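Local coordinates for cell division control protein Cdc48 (Mycobacterium smegmatis, PDB 5E7P) that binds adenine nucleotide in two tandem AAA modules and probably hydrolyses ATP, as other Cdc48-type ATPases do, at residues 45-50 with 701-705; 210-214 with 296-300; 414-418 with 456-460; 587-591 with 606-610; 670-676 with 713-717. Residues are numbered along the deposited sequence.

Interaction 1: 45-50 with 701-705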
loop_
_atom_site.group_PDB
_atom_site.type_symbol
_atom_site.label_atom_id
_atom_site.label_comp_id
_atom_site.label_asym_id
_atom_site.label_seq_id
_atom_site.Cartn_x
_atom_site.Cartn_y
_atom_site.Cartn_z
ATOM N N GLU A 45 -14.050 -11.707 17.611
ATOM C CA GLU A 45 -14.009 -13.164 17.553
ATOM C C GLU A 45 -14.329 -13.668 16.147
ATOM O O GLU A 45 -13.798 -14.691 15.709
ATOM C CB GLU A 45 -14.964 -13.784 18.572
ATOM C CG GLU A 45 -14.881 -15.298 18.625
ATOM C CD GLU A 45 -15.689 -15.892 19.756
ATOM O OE1 GLU A 45 -16.324 -15.125 20.510
ATOM O OE2 GLU A 45 -15.681 -17.132 19.892
ATOM N N VAL A 46 -15.192 -12.942 15.443
ATOM C CA VAL A 46 -15.501 -13.259 14.054
ATOM C C VAL A 46 -14.267 -13.043 13.183
ATOM O O VAL A 46 -13.935 -13.878 12.342
ATOM C CB VAL A 46 -16.668 -12.405 13.522
ATOM C CG1 VAL A 46 -16.917 -12.692 12.048
ATOM C CG2 VAL A 46 -17.922 -12.662 14.338
ATOM N N LEU A 47 -13.588 -11.920 13.403
ATOM C CA LEU A 47 -12.359 -11.606 12.684
ATOM C C LEU A 47 -11.312 -12.690 12.910
ATOM O O LEU A 47 -10.611 -13.096 11.983
ATOM C CB LEU A 47 -11.807 -10.250 13.129
ATOM C CG LEU A 47 -12.667 -9.013 12.865
ATOM C CD1 LEU A 47 -11.979 -7.766 13.408
ATOM C CD2 LEU A 47 -12.959 -8.861 11.379
ATOM N N ALA A 48 -11.217 -13.159 14.149
ATOM C CA ALA A 48 -10.276 -14.215 14.496
ATOM C C ALA A 48 -10.674 -15.548 13.857
ATOM O O ALA A 48 -9.832 -16.263 13.316
ATOM C CB ALA A 48 -10.172 -14.352 16.007
ATOM N N ALA A 49 -11.963 -15.871 13.916
ATOM C CA ALA A 49 -12.473 -17.124 13.362
ATOM C C ALA A 49 -12.343 -17.171 11.844
ATOM O O ALA A 49 -12.101 -18.230 11.262
ATOM C CB ALA A 49 -13.927 -17.331 13.772
ATOM N N LEU A 50 -12.508 -16.019 11.207
ATOM C CA LEU A 50 -12.408 -15.932 9.757
ATOM C C LEU A 50 -10.958 -15.867 9.280
ATOM O O LEU A 50 -10.667 -16.141 8.116
ATOM C CB LEU A 50 -13.197 -14.731 9.237
ATOM C CG LEU A 50 -14.716 -14.842 9.362
ATOM C CD1 LEU A 50 -15.385 -13.593 8.802
ATOM C CD2 LEU A 50 -15.226 -16.100 8.659
ATOM N N ALA A 701 -11.262 -20.157 17.845
ATOM C CA ALA A 701 -12.375 -19.221 17.763
ATOM C C ALA A 701 -13.457 -19.750 16.831
ATOM O O ALA A 701 -14.645 -19.651 17.129
ATOM C CB ALA A 701 -11.888 -17.854 17.301
ATOM N N MET A 702 -13.036 -20.323 15.707
ATOM C CA MET A 702 -13.970 -20.881 14.733
ATOM C C MET A 702 -14.688 -22.105 15.297
ATOM O O MET A 702 -15.884 -22.297 15.066
ATOM C CB MET A 702 -13.245 -21.235 13.430
ATOM C CG MET A 702 -14.128 -21.913 12.390
ATOM S SD MET A 702 -15.494 -20.882 11.817
ATOM C CE MET A 702 -14.728 -19.995 10.463
ATOM N N THR A 703 -13.955 -22.928 16.040
ATOM C CA THR A 703 -14.536 -24.094 16.693
ATOM C C THR A 703 -15.629 -23.671 17.674
ATOM O O THR A 703 -16.664 -24.327 17.789
ATOM C CB THR A 703 -13.457 -24.926 17.429
ATOM O OG1 THR A 703 -12.544 -25.483 16.475
ATOM C CG2 THR A 703 -14.091 -26.056 18.220
ATOM N N ALA A 704 -15.398 -22.558 18.364
ATOM C CA ALA A 704 -16.358 -22.048 19.337
ATOM C C ALA A 704 -17.580 -21.422 18.670
ATOM O O ALA A 704 -18.706 -21.602 19.133
ATOM C CB ALA A 704 -15.689 -21.049 20.259
ATOM N N MET A 705 -17.354 -20.686 17.587
ATOM C CA MET A 705 -18.444 -20.041 16.859
ATOM C C MET A 705 -19.390 -21.072 16.247
ATOM O O MET A 705 -20.610 -20.903 16.283
ATOM C CB MET A 705 -17.899 -19.114 15.766
ATOM C CG MET A 705 -17.110 -17.919 16.285
ATOM S SD MET A 705 -18.139 -16.679 17.092
ATOM C CE MET A 705 -19.018 -15.989 15.694
#
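Helix 44-50 and helix 690-707 cross steeply here. The axes of segments 45-50 and 701-705 approach to 8.4 Å with a signed crossing angle of -114°, and the backbones come closest where the CA of Ala-49 lies 4.3 Å from the CA of Met-702. Such proximity depends on small residues. The methyl of Ala-49 points at the partner helix, with its CB 4.1 Å from the CB of Ala-701, 4.0 Å from the CB of Met-702 and 4.1 Å from the CG of Met-705; Ala-48 CB adds a further touch on Ala-701 CB at 4.1 Å. The two methionines lie around this alanine centre. Met-702 folds back so that its CE reaches 3.3 Å from the Ala-49 O and 4.3 Å from the CD2 of Leu-50, while the CE of Met-705 meets Val-46 CG2 at 3.8 Å. Leu-22, in strand 22-28, touches Ala-49 and both methionines. Glu-45 extends over the other helix, its CD 3.7 Å from the SD of Met-705 and its OE2 3.9 Å from Ala-704 CB. With no hydrogen bond or salt bridge between the segments, the N-terminal Cdc48 region and the lid of the second ATPase module are joined by close-fitting, mainly apolar packing, with the Glu-45 carboxylate taking part through van der Waals contact.

Interaction 2: 210-214 with 296-300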
loop_
_atom_site.group_PDB
_atom_site.type_symbol
_atom_site.label_atom_id
_atom_site.label_comp_id
_atom_site.label_asym_id
_atom_site.label_seq_id
_atom_site.Cartn_x
_atom_site.Cartn_y
_atom_site.Cartn_z
ATOM N N PRO A 210 -18.439 13.201 -21.452
ATOM C CA PRO A 210 -17.229 13.792 -22.042
ATOM C C PRO A 210 -16.116 12.777 -22.311
ATOM O O PRO A 210 -16.009 11.782 -21.593
ATOM C CB PRO A 210 -16.779 14.790 -20.972
ATOM C CG PRO A 210 -18.041 15.207 -20.316
ATOM C CD PRO A 210 -18.911 13.978 -20.291
ATOM N N PRO A 211 -15.294 13.032 -23.341
ATOM C CA PRO A 211 -14.185 12.146 -23.714
ATOM C C PRO A 211 -13.115 12.078 -22.630
ATOM O O PRO A 211 -12.880 13.063 -21.928
ATOM C CB PRO A 211 -13.619 12.808 -24.973
ATOM C CG PRO A 211 -14.013 14.239 -24.858
ATOM C CD PRO A 211 -15.362 14.220 -24.210
ATOM N N THR A 212 -12.478 10.920 -22.499
ATOM C CA THR A 212 -11.446 10.720 -21.489
ATOM C C THR A 212 -10.136 10.265 -22.126
ATOM O O THR A 212 -10.094 9.924 -23.308
ATOM C CB THR A 212 -11.884 9.679 -20.435
ATOM O OG1 THR A 212 -12.163 8.427 -21.078
ATOM C CG2 THR A 212 -13.130 10.151 -19.700
ATOM N N GLY A 213 -9.069 10.264 -21.334
ATOM C CA GLY A 213 -7.785 9.760 -21.786
ATOM C C GLY A 213 -7.037 10.690 -22.722
ATOM O O GLY A 213 -6.131 10.261 -23.436
ATOM N N ARG A 214 -7.414 11.966 -22.723
ATOM C CA ARG A 214 -6.725 12.962 -23.537
ATOM C C ARG A 214 -5.870 13.871 -22.656
ATOM O O ARG A 214 -6.161 14.054 -21.473
ATOM C CB ARG A 214 -7.731 13.768 -24.362
ATOM C CG ARG A 214 -8.507 12.917 -25.362
ATOM C CD ARG A 214 -9.979 13.302 -25.411
ATOM N NE ARG A 214 -10.240 14.416 -26.319
ATOM C CZ ARG A 214 -10.783 14.283 -27.526
ATOM N NH1 ARG A 214 -11.128 13.081 -27.969
ATOM N NH2 ARG A 214 -10.987 15.349 -28.288
ATOM N N GLU A 296 -6.867 6.527 -17.394
ATOM C CA GLU A 296 -7.847 6.950 -18.394
ATOM C C GLU A 296 -7.417 6.574 -19.808
ATOM O O GLU A 296 -8.230 6.108 -20.611
ATOM C CB GLU A 296 -8.112 8.454 -18.309
ATOM C CG GLU A 296 -9.091 8.857 -17.221
ATOM C CD GLU A 296 -9.469 10.326 -17.291
ATOM O OE1 GLU A 296 -9.248 10.951 -18.352
ATOM O OE2 GLU A 296 -9.984 10.856 -16.283
ATOM N N VAL A 297 -6.138 6.773 -20.106
ATOM C CA VAL A 297 -5.601 6.421 -21.414
ATOM C C VAL A 297 -5.535 4.907 -21.586
ATOM O O VAL A 297 -5.901 4.380 -22.636
ATOM C CB VAL A 297 -4.206 7.024 -21.637
ATOM C CG1 VAL A 297 -3.709 6.701 -23.039
ATOM C CG2 VAL A 297 -4.243 8.524 -21.419
ATOM N N GLY A 298 -5.081 4.214 -20.546
ATOM C CA GLY A 298 -4.995 2.762 -20.568
ATOM C C GLY A 298 -6.326 2.065 -20.804
ATOM O O GLY A 298 -6.364 0.931 -21.286
ATOM N N ALA A 299 -7.419 2.745 -20.466
ATOM C CA ALA A 299 -8.759 2.184 -20.613
ATOM C C ALA A 299 -9.311 2.359 -22.026
ATOM O O ALA A 299 -10.260 1.680 -22.416
ATOM C CB ALA A 299 -9.704 2.806 -19.603
ATOM N N LEU A 300 -8.721 3.280 -22.781
ATOM C CA LEU A 300 -9.156 3.547 -24.149
ATOM C C LEU A 300 -8.958 2.328 -25.037
ATOM O O LEU A 300 -8.131 1.462 -24.743
ATOM C CB LEU A 300 -8.382 4.729 -24.737
ATOM C CG LEU A 300 -8.623 6.108 -24.129
ATOM C CD1 LEU A 300 -7.724 7.132 -24.795
ATOM C CD2 LEU A 300 -10.083 6.497 -24.268
HETATM O O HOH W 1 -10.854 5.859 -20.193
#
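One direct hydrogen bond joins the loop 210-214 to helix 294-299: the Gly-213 N donates to Glu-296 OE1 over 3.1 Å, with a nearly straight angle of 168°. A water supplies a second polar link, donating to the main-chain Glu-296 O at 2.7 Å and lying 3.0 Å from Thr-212 OG1. Glu-296 therefore meets the loop through its carboxylate and, by way of solvent, through its carbonyl.

The remaining contacts are van der Waals. The Gly-213 O rests 3.3 Å from Val-297 CG2 and 3.8 Å from Leu-300 CD1, and the same oxygen accepts a hydrogen bond from Ser-308 in helix 302-319. Leu-300 CD2 approaches the Thr-212 O to 3.6 Å, and Thr-212 CB lies 3.6 Å from Glu-296 OE1. Gly-213 sits so tightly on segment 296-300 that a CB would fall 2.7 Å from Leu-300 CD1 and 3.0 Å from the Glu-296 O; its positive phi of 76° also favours glycine.

The loop leads into strand 216-218, which borders strand 289-293 at the edge of the first ATPase module's sheet, and helix 294-299 follows that neighbouring strand. The chemistry implies a backbone-centred attachment: an acidic side chain and a bridging water satisfy loop polar groups, while the absence of a side chain at Gly-213 permits close approach.

Interaction 3: 414-418 with 456-460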
loop_
_atom_site.group_PDB
_atom_site.type_symbol
_atom_site.label_atom_id
_atom_site.label_comp_id
_atom_site.label_asym_id
_atom_site.label_seq_id
_atom_site.Cartn_x
_atom_site.Cartn_y
_atom_site.Cartn_z
ATOM N N ASP A 414 -5.373 18.791 18.643
ATOM C CA ASP A 414 -4.374 17.866 19.179
ATOM C C ASP A 414 -3.835 16.962 18.064
ATOM O O ASP A 414 -3.950 15.738 18.121
ATOM C CB ASP A 414 -4.961 17.044 20.336
ATOM C CG ASP A 414 -3.910 16.226 21.074
ATOM O OD1 ASP A 414 -2.701 16.446 20.847
ATOM O OD2 ASP A 414 -4.297 15.365 21.891
ATOM N N LEU A 415 -3.247 17.587 17.049
ATOM C CA LEU A 415 -2.806 16.881 15.850
ATOM C C LEU A 415 -1.673 15.887 16.094
ATOM O O LEU A 415 -1.483 14.951 15.315
ATOM C CB LEU A 415 -2.412 17.880 14.762
ATOM C CG LEU A 415 -3.581 18.705 14.224
ATOM C CD1 LEU A 415 -3.132 19.585 13.079
ATOM C CD2 LEU A 415 -4.714 17.796 13.783
ATOM N N GLY A 416 -0.923 16.090 17.171
ATOM C CA GLY A 416 0.149 15.179 17.528
ATOM C C GLY A 416 -0.388 13.806 17.877
ATOM O O GLY A 416 0.218 12.786 17.547
ATOM N N ASP A 417 -1.537 13.785 18.544
ATOM C CA ASP A 417 -2.184 12.539 18.938
ATOM C C ASP A 417 -2.765 11.816 17.726
ATOM O O ASP A 417 -2.696 10.591 17.629
ATOM C CB ASP A 417 -3.279 12.812 19.971
ATOM C CG ASP A 417 -4.060 11.566 20.335
ATOM O OD1 ASP A 417 -3.520 10.721 21.080
ATOM O OD2 ASP A 417 -5.217 11.434 19.880
ATOM N N ILE A 418 -3.336 12.583 16.801
ATOM C CA ILE A 418 -3.881 12.021 15.571
ATOM C C ILE A 418 -2.771 11.450 14.693
ATOM O O ILE A 418 -2.928 10.387 14.097
ATOM C CB ILE A 418 -4.680 13.067 14.779
ATOM C CG1 ILE A 418 -5.837 13.594 15.627
ATOM C CG2 ILE A 418 -5.201 12.472 13.476
ATOM C CD1 ILE A 418 -6.815 12.521 16.050
ATOM N N HIS A 456 -11.109 17.832 18.151
ATOM C CA HIS A 456 -10.343 16.590 18.205
ATOM C C HIS A 456 -11.238 15.360 18.104
ATOM O O HIS A 456 -10.842 14.339 17.542
ATOM C CB HIS A 456 -9.521 16.521 19.490
ATOM C CG HIS A 456 -8.803 15.222 19.674
ATOM N ND1 HIS A 456 -7.676 14.887 18.956
ATOM C CD2 HIS A 456 -9.059 14.169 20.487
ATOM C CE1 HIS A 456 -7.263 13.687 19.322
ATOM N NE2 HIS A 456 -8.085 13.229 20.250
ATOM N N ALA A 457 -12.444 15.469 18.652
ATOM C CA ALA A 457 -13.404 14.372 18.633
ATOM C C ALA A 457 -13.728 13.926 17.209
ATOM O O ALA A 457 -13.892 12.735 16.945
ATOM C CB ALA A 457 -14.675 14.773 19.365
ATOM N N ASP A 458 -13.808 14.888 16.296
ATOM C CA ASP A 458 -14.154 14.613 14.905
ATOM C C ASP A 458 -13.074 13.810 14.192
ATOM O O ASP A 458 -13.370 12.851 13.480
ATOM C CB ASP A 458 -14.402 15.920 14.154
ATOM C CG ASP A 458 -15.440 16.786 14.830
ATOM O OD1 ASP A 458 -16.408 16.230 15.391
ATOM O OD2 ASP A 458 -15.287 18.025 14.804
ATOM N N LEU A 459 -11.821 14.213 14.381
ATOM C CA LEU A 459 -10.699 13.531 13.749
ATOM C C LEU A 459 -10.531 12.129 14.317
ATOM O O LEU A 459 -10.308 11.174 13.574
ATOM C CB LEU A 459 -9.408 14.332 13.921
ATOM C CG LEU A 459 -9.414 15.741 13.323
ATOM C CD1 LEU A 459 -8.026 16.350 13.381
ATOM C CD2 LEU A 459 -9.935 15.728 11.895
ATOM N N GLU A 460 -10.643 12.009 15.635
ATOM C CA GLU A 460 -10.539 10.712 16.291
ATOM C C GLU A 460 -11.702 9.809 15.897
ATOM O O GLU A 460 -11.533 8.600 15.733
ATOM C CB GLU A 460 -10.479 10.876 17.810
ATOM C CG GLU A 460 -10.377 9.563 18.568
ATOM C CD GLU A 460 -9.952 9.756 20.010
ATOM O OE1 GLU A 460 -10.837 9.927 20.876
ATOM O OE2 GLU A 460 -8.729 9.739 20.271
#
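This is a helix-to-helix packing contact, partly open to solvent, inside the small helical subdomain that follows the first ATPase core. It brings the start of helix 415-420 against the start of helix 456-462, and the two segments run side by side, with the CA of Asp-414 nearest that of His-456 (6.2 Å) and the CA of Ile-418 nearest that of Glu-460 (6.8 Å). The buried side is apolar. Leu-415 CD2 meets Leu-459 CD1 at 3.6 Å, and Ile-418 CD1 lies 3.8 Å from Leu-459 CB and 3.5 Å from His-456 CE1. Helix 394-404 closes this side through Leu-401, which touches both Leu-415 and Ile-418.

The imidazole of His-456 fills the gap nearer the surface. Its ND1 is hydrogen-bonded to the Leu-413 O just before the first segment, which ties the ring to the residue preceding the N-cap, Asp-414. Asp-414 CB approaches His-456 ND1 to 3.7 Å, and Asp-417 OD2 lies at the ring edge, 3.1 Å from His-456 CE1, without forming a hydrogen bond. Two acids come close at the solvent-facing side, Asp-417 OD2 and Glu-460 OE2 being 3.9 Å apart. Together with helices 394-404 and 427-448, these two short helices make up the four-helix lid characteristic of AAA ATPases, which also contributes Met-403 to the ADP site.

Interaction 4: 587-591 with 606-610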
loop_
_atom_site.group_PDB
_atom_site.type_symbol
_atom_site.label_atom_id
_atom_site.label_comp_id
_atom_site.label_asym_id
_atom_site.label_seq_id
_atom_site.Cartn_x
_atom_site.Cartn_y
_atom_site.Cartn_z
ATOM N N ILE A 587 16.498 -14.514 -0.326
ATOM C CA ILE A 587 17.798 -14.191 -0.904
ATOM C C ILE A 587 18.507 -15.433 -1.460
ATOM O O ILE A 587 19.408 -15.323 -2.290
ATOM C CB ILE A 587 18.689 -13.456 0.144
ATOM C CG1 ILE A 587 20.008 -12.972 -0.468
ATOM C CG2 ILE A 587 18.935 -14.339 1.357
ATOM C CD1 ILE A 587 19.839 -11.920 -1.537
ATOM N N ASP A 588 18.088 -16.614 -1.016
ATOM C CA ASP A 588 18.673 -17.860 -1.510
ATOM C C ASP A 588 18.311 -18.128 -2.972
ATOM O O ASP A 588 19.094 -18.719 -3.717
ATOM C CB ASP A 588 18.261 -19.046 -0.635
ATOM C CG ASP A 588 16.756 -19.176 -0.495
ATOM O OD1 ASP A 588 16.099 -18.183 -0.113
ATOM O OD2 ASP A 588 16.230 -20.275 -0.774
ATOM N N ALA A 589 17.123 -17.693 -3.382
ATOM C CA ALA A 589 16.699 -17.855 -4.768
ATOM C C ALA A 589 17.381 -16.817 -5.652
ATOM O O ALA A 589 17.730 -17.091 -6.799
ATOM C CB ALA A 589 15.187 -17.746 -4.883
ATOM N N LEU A 590 17.570 -15.622 -5.104
ATOM C CA LEU A 590 18.197 -14.531 -5.838
ATOM C C LEU A 590 19.680 -14.813 -6.060
ATOM O O LEU A 590 20.238 -14.458 -7.101
ATOM C CB LEU A 590 18.010 -13.214 -5.083
ATOM C CG LEU A 590 17.842 -11.929 -5.899
ATOM C CD1 LEU A 590 17.217 -10.841 -5.039
ATOM C CD2 LEU A 590 19.167 -11.456 -6.469
ATOM N N ALA A 591 20.314 -15.455 -5.082
ATOM C CA ALA A 591 21.737 -15.776 -5.178
ATOM C C ALA A 591 22.067 -17.157 -4.612
ATOM O O ALA A 591 22.632 -17.267 -3.524
ATOM C CB ALA A 591 22.569 -14.705 -4.487
ATOM N N VAL A 606 23.768 -12.231 -12.517
ATOM C CA VAL A 606 22.941 -11.649 -11.463
ATOM C C VAL A 606 23.698 -11.588 -10.138
ATOM O O VAL A 606 23.755 -10.538 -9.493
ATOM C CB VAL A 606 21.624 -12.431 -11.265
ATOM C CG1 VAL A 606 20.889 -11.929 -10.040
ATOM C CG2 VAL A 606 20.740 -12.313 -12.496
ATOM N N VAL A 607 24.280 -12.717 -9.744
ATOM C CA VAL A 607 25.040 -12.806 -8.500
ATOM C C VAL A 607 26.250 -11.867 -8.505
ATOM O O VAL A 607 26.480 -11.131 -7.541
ATOM C CB VAL A 607 25.499 -14.253 -8.224
ATOM C CG1 VAL A 607 26.450 -14.296 -7.044
ATOM C CG2 VAL A 607 24.297 -15.154 -7.984
ATOM N N ALA A 608 27.013 -11.891 -9.594
ATOM C CA ALA A 608 28.169 -11.011 -9.736
ATOM C C ALA A 608 27.742 -9.548 -9.680
ATOM O O ALA A 608 28.421 -8.713 -9.081
ATOM C CB ALA A 608 28.912 -11.301 -11.033
ATOM N N SER A 609 26.608 -9.246 -10.304
ATOM C CA SER A 609 26.056 -7.899 -10.262
ATOM C C SER A 609 25.609 -7.568 -8.844
ATOM O O SER A 609 25.776 -6.442 -8.377
ATOM C CB SER A 609 24.880 -7.762 -11.230
ATOM O OG SER A 609 24.365 -6.442 -11.223
ATOM N N LEU A 610 25.046 -8.562 -8.164
ATOM C CA LEU A 610 24.591 -8.391 -6.790
ATOM C C LEU A 610 25.759 -8.060 -5.861
ATOM O O LEU A 610 25.688 -7.114 -5.073
ATOM C CB LEU A 610 23.867 -9.649 -6.309
ATOM C CG LEU A 610 23.187 -9.553 -4.946
ATOM C CD1 LEU A 610 22.272 -8.341 -4.904
ATOM C CD2 LEU A 610 22.409 -10.827 -4.650
#
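Leu-610, Leu-590 and Ala-591 bury the most surface in this contact, and they meet around a single methyl group. Leu-610, on helix 602-617, directs its CD2 to 3.8 Å from Leu-590 CD2 and 3.9 Å from Ala-591 CB; Ile-587 CD1 reaches Leu-610 CD2 at 4.2 Å. Leu-590 reaches across with the end of its side chain, where CD2 also packs 4.0 Å from Val-606 CG1. Ala-591, the first residue to leave helical geometry after the short helix 587-590, turns its CB toward the long helix and touches Val-607 CG2 at 3.9 Å. The Ala-591 N still donates to the Ile-587 O at 2.9 Å, closing the single helical turn.

No hydrogen bond joins the segments; side-chain contacts are all apolar, and Leu-590 O rests 3.9 Å from Val-606 CG1. Leu-584, on strand 580-585, extends the cluster by touching Leu-590 and Leu-610, and Leu-639 adds contacts to Ala-591 and Leu-610. Helix 587-590 comes straight after strand 580-585, and helix 602-617 returns the chain to strand 623-629, the parallel neighbour in the sheet. The packing belongs to a beta-alpha-beta crossover of the P-loop ATPase core, following the strand that carries the Walker B motif in this family.

Interaction 5: 670-676 with 713-717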
loop_
_atom_site.group_PDB
_atom_site.type_symbol
_atom_site.label_atom_id
_atom_site.label_comp_id
_atom_site.label_asym_id
_atom_site.label_seq_id
_atom_site.Cartn_x
_atom_site.Cartn_y
_atom_site.Cartn_z
ATOM N N ILE A 670 -10.382 -11.894 21.871
ATOM C CA ILE A 670 -11.178 -13.112 21.828
ATOM C C ILE A 670 -11.653 -13.453 23.233
ATOM O O ILE A 670 -10.834 -13.720 24.113
ATOM C CB ILE A 670 -10.365 -14.301 21.288
ATOM C CG1 ILE A 670 -9.834 -14.003 19.886
ATOM C CG2 ILE A 670 -11.208 -15.566 21.291
ATOM C CD1 ILE A 670 -8.847 -15.036 19.375
ATOM N N PRO A 671 -12.977 -13.434 23.452
ATOM C CA PRO A 671 -13.536 -13.785 24.762
ATOM C C PRO A 671 -13.188 -15.219 25.128
ATOM O O PRO A 671 -13.423 -16.125 24.333
ATOM C CB PRO A 671 -15.047 -13.653 24.544
ATOM C CG PRO A 671 -15.184 -12.720 23.393
ATOM C CD PRO A 671 -14.025 -13.033 22.498
ATOM N N LEU A 672 -12.627 -15.417 26.315
ATOM C CA LEU A 672 -12.229 -16.748 26.752
ATOM C C LEU A 672 -13.091 -17.246 27.906
ATOM O O LEU A 672 -13.639 -16.457 28.674
ATOM C CB LEU A 672 -10.758 -16.756 27.170
ATOM C CG LEU A 672 -9.732 -16.479 26.072
ATOM C CD1 LEU A 672 -8.319 -16.519 26.630
ATOM C CD2 LEU A 672 -9.894 -17.479 24.945
ATOM N N ALA A 673 -13.211 -18.564 28.013
ATOM C CA ALA A 673 -13.858 -19.173 29.162
ATOM C C ALA A 673 -12.831 -19.271 30.283
ATOM O O ALA A 673 -11.629 -19.271 30.023
ATOM C CB ALA A 673 -14.399 -20.543 28.805
ATOM N N ASP A 674 -13.305 -19.354 31.522
ATOM C CA ASP A 674 -12.423 -19.340 32.689
ATOM C C ASP A 674 -11.431 -20.502 32.724
ATOM O O ASP A 674 -10.330 -20.368 33.258
ATOM C CB ASP A 674 -13.243 -19.309 33.981
ATOM C CG ASP A 674 -13.972 -17.992 34.175
ATOM O OD1 ASP A 674 -13.439 -16.948 33.741
ATOM O OD2 ASP A 674 -15.076 -18.003 34.761
ATOM N N ASP A 675 -11.820 -21.635 32.148
ATOM C CA ASP A 675 -10.960 -22.815 32.131
ATOM C C ASP A 675 -9.903 -22.749 31.025
ATOM O O ASP A 675 -9.264 -23.754 30.702
ATOM C CB ASP A 675 -11.794 -24.093 32.003
ATOM C CG ASP A 675 -12.646 -24.114 30.747
ATOM O OD1 ASP A 675 -12.870 -23.036 30.160
ATOM O OD2 ASP A 675 -13.098 -25.210 30.349
ATOM N N VAL A 676 -9.723 -21.563 30.451
ATOM C CA VAL A 676 -8.702 -21.349 29.434
ATOM C C VAL A 676 -7.575 -20.477 29.977
ATOM O O VAL A 676 -7.793 -19.331 30.371
ATOM C CB VAL A 676 -9.286 -20.696 28.165
ATOM C CG1 VAL A 676 -8.195 -20.480 27.125
ATOM C CG2 VAL A 676 -10.398 -21.554 27.595
ATOM N N ASP A 713 -17.864 -17.806 23.799
ATOM C CA ASP A 713 -16.642 -17.891 24.606
ATOM C C ASP A 713 -15.838 -19.172 24.387
ATOM O O ASP A 713 -16.325 -20.276 24.642
ATOM C CB ASP A 713 -16.971 -17.733 26.092
ATOM C CG ASP A 713 -17.366 -16.317 26.454
ATOM O OD1 ASP A 713 -17.653 -15.524 25.531
ATOM O OD2 ASP A 713 -17.394 -15.999 27.665
ATOM N N VAL A 714 -14.608 -19.012 23.903
ATOM C CA VAL A 714 -13.732 -20.142 23.609
ATOM C C VAL A 714 -13.419 -20.949 24.863
ATOM O O VAL A 714 -12.876 -20.422 25.831
ATOM C CB VAL A 714 -12.411 -19.681 22.968
ATOM C CG1 VAL A 714 -11.455 -20.855 22.816
ATOM C CG2 VAL A 714 -12.679 -19.022 21.626
ATOM N N THR A 715 -13.769 -22.231 24.835
ATOM C CA THR A 715 -13.560 -23.112 25.975
ATOM C C THR A 715 -12.275 -23.917 25.817
ATOM O O THR A 715 -11.624 -23.870 24.772
ATOM C CB THR A 715 -14.739 -24.090 26.147
ATOM O OG1 THR A 715 -14.739 -25.039 25.072
ATOM C CG2 THR A 715 -16.060 -23.335 26.156
ATOM N N ALA A 716 -11.913 -24.653 26.865
ATOM C CA ALA A 716 -10.724 -25.495 26.837
ATOM C C ALA A 716 -10.898 -26.641 25.844
ATOM O O ALA A 716 -9.936 -27.084 25.217
ATOM C CB ALA A 716 -10.423 -26.035 28.227
ATOM N N ALA A 717 -12.132 -27.114 25.707
ATOM C CA ALA A 717 -12.443 -28.181 24.764
ATOM C C ALA A 717 -12.308 -27.686 23.329
ATOM O O ALA A 717 -11.883 -28.428 22.444
ATOM C CB ALA A 717 -13.847 -28.720 25.013
#
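Two backbone hydrogen bonds unite the segments, the Ala-673 N donating to the Val-714 O at 2.9 Å and the Val-714 N to the Pro-671 O at 3.2 Å. They form a single parallel beta bridge between Leu-672 and Val-714, linking two loops in the lid of the second ATPase module. A type I turn from Ala-673 to Val-676, closed by Val-676 N to Ala-673 O at 3.0 Å, then leads toward helix 678-684, while Thr-715 serves as N-cap of helix 716-725.

Packing surrounds the bridge. Val-714 CG2 meets Ile-670 CG2 at 3.8 Å, and Val-714 CB lies 3.9 Å from Leu-672 CD2; Val-714 also touches Ser-700 and Ala-704 of helix 690-707. Pro-671 CB rests 3.4 Å from Asp-713 OD1, and Ala-673 CB lies 3.9 Å from Thr-715 CA. Past the turn, Val-676 CG2 sits over the capped helix start, 3.5 Å from the Ala-716 N and 3.2 Å from the Val-714 O.

Overall arrangement
Interactions 1 and 5 form one connected region, with centres 12 Å apart: Ala-48 CB packs on Ile-670 CD1 at 3.7 Å. Their segments alternate along the chain, and helix 44-50 rests on both the lid helix 690-707 and the bridged loops beside it. Interactions 2, 3 and 4 follow in series, all nested within the loop closed by interaction 1. Interaction 2 borders the first ATPase sheet, interaction 3 lies in the first lid, its centre 39 Å from that of interaction 2, and interaction 4 lies in the second ATPase core. Interaction 1 brings the N-terminal region against the second module's lid, although the first module and the second ATPase core lie between them in sequence.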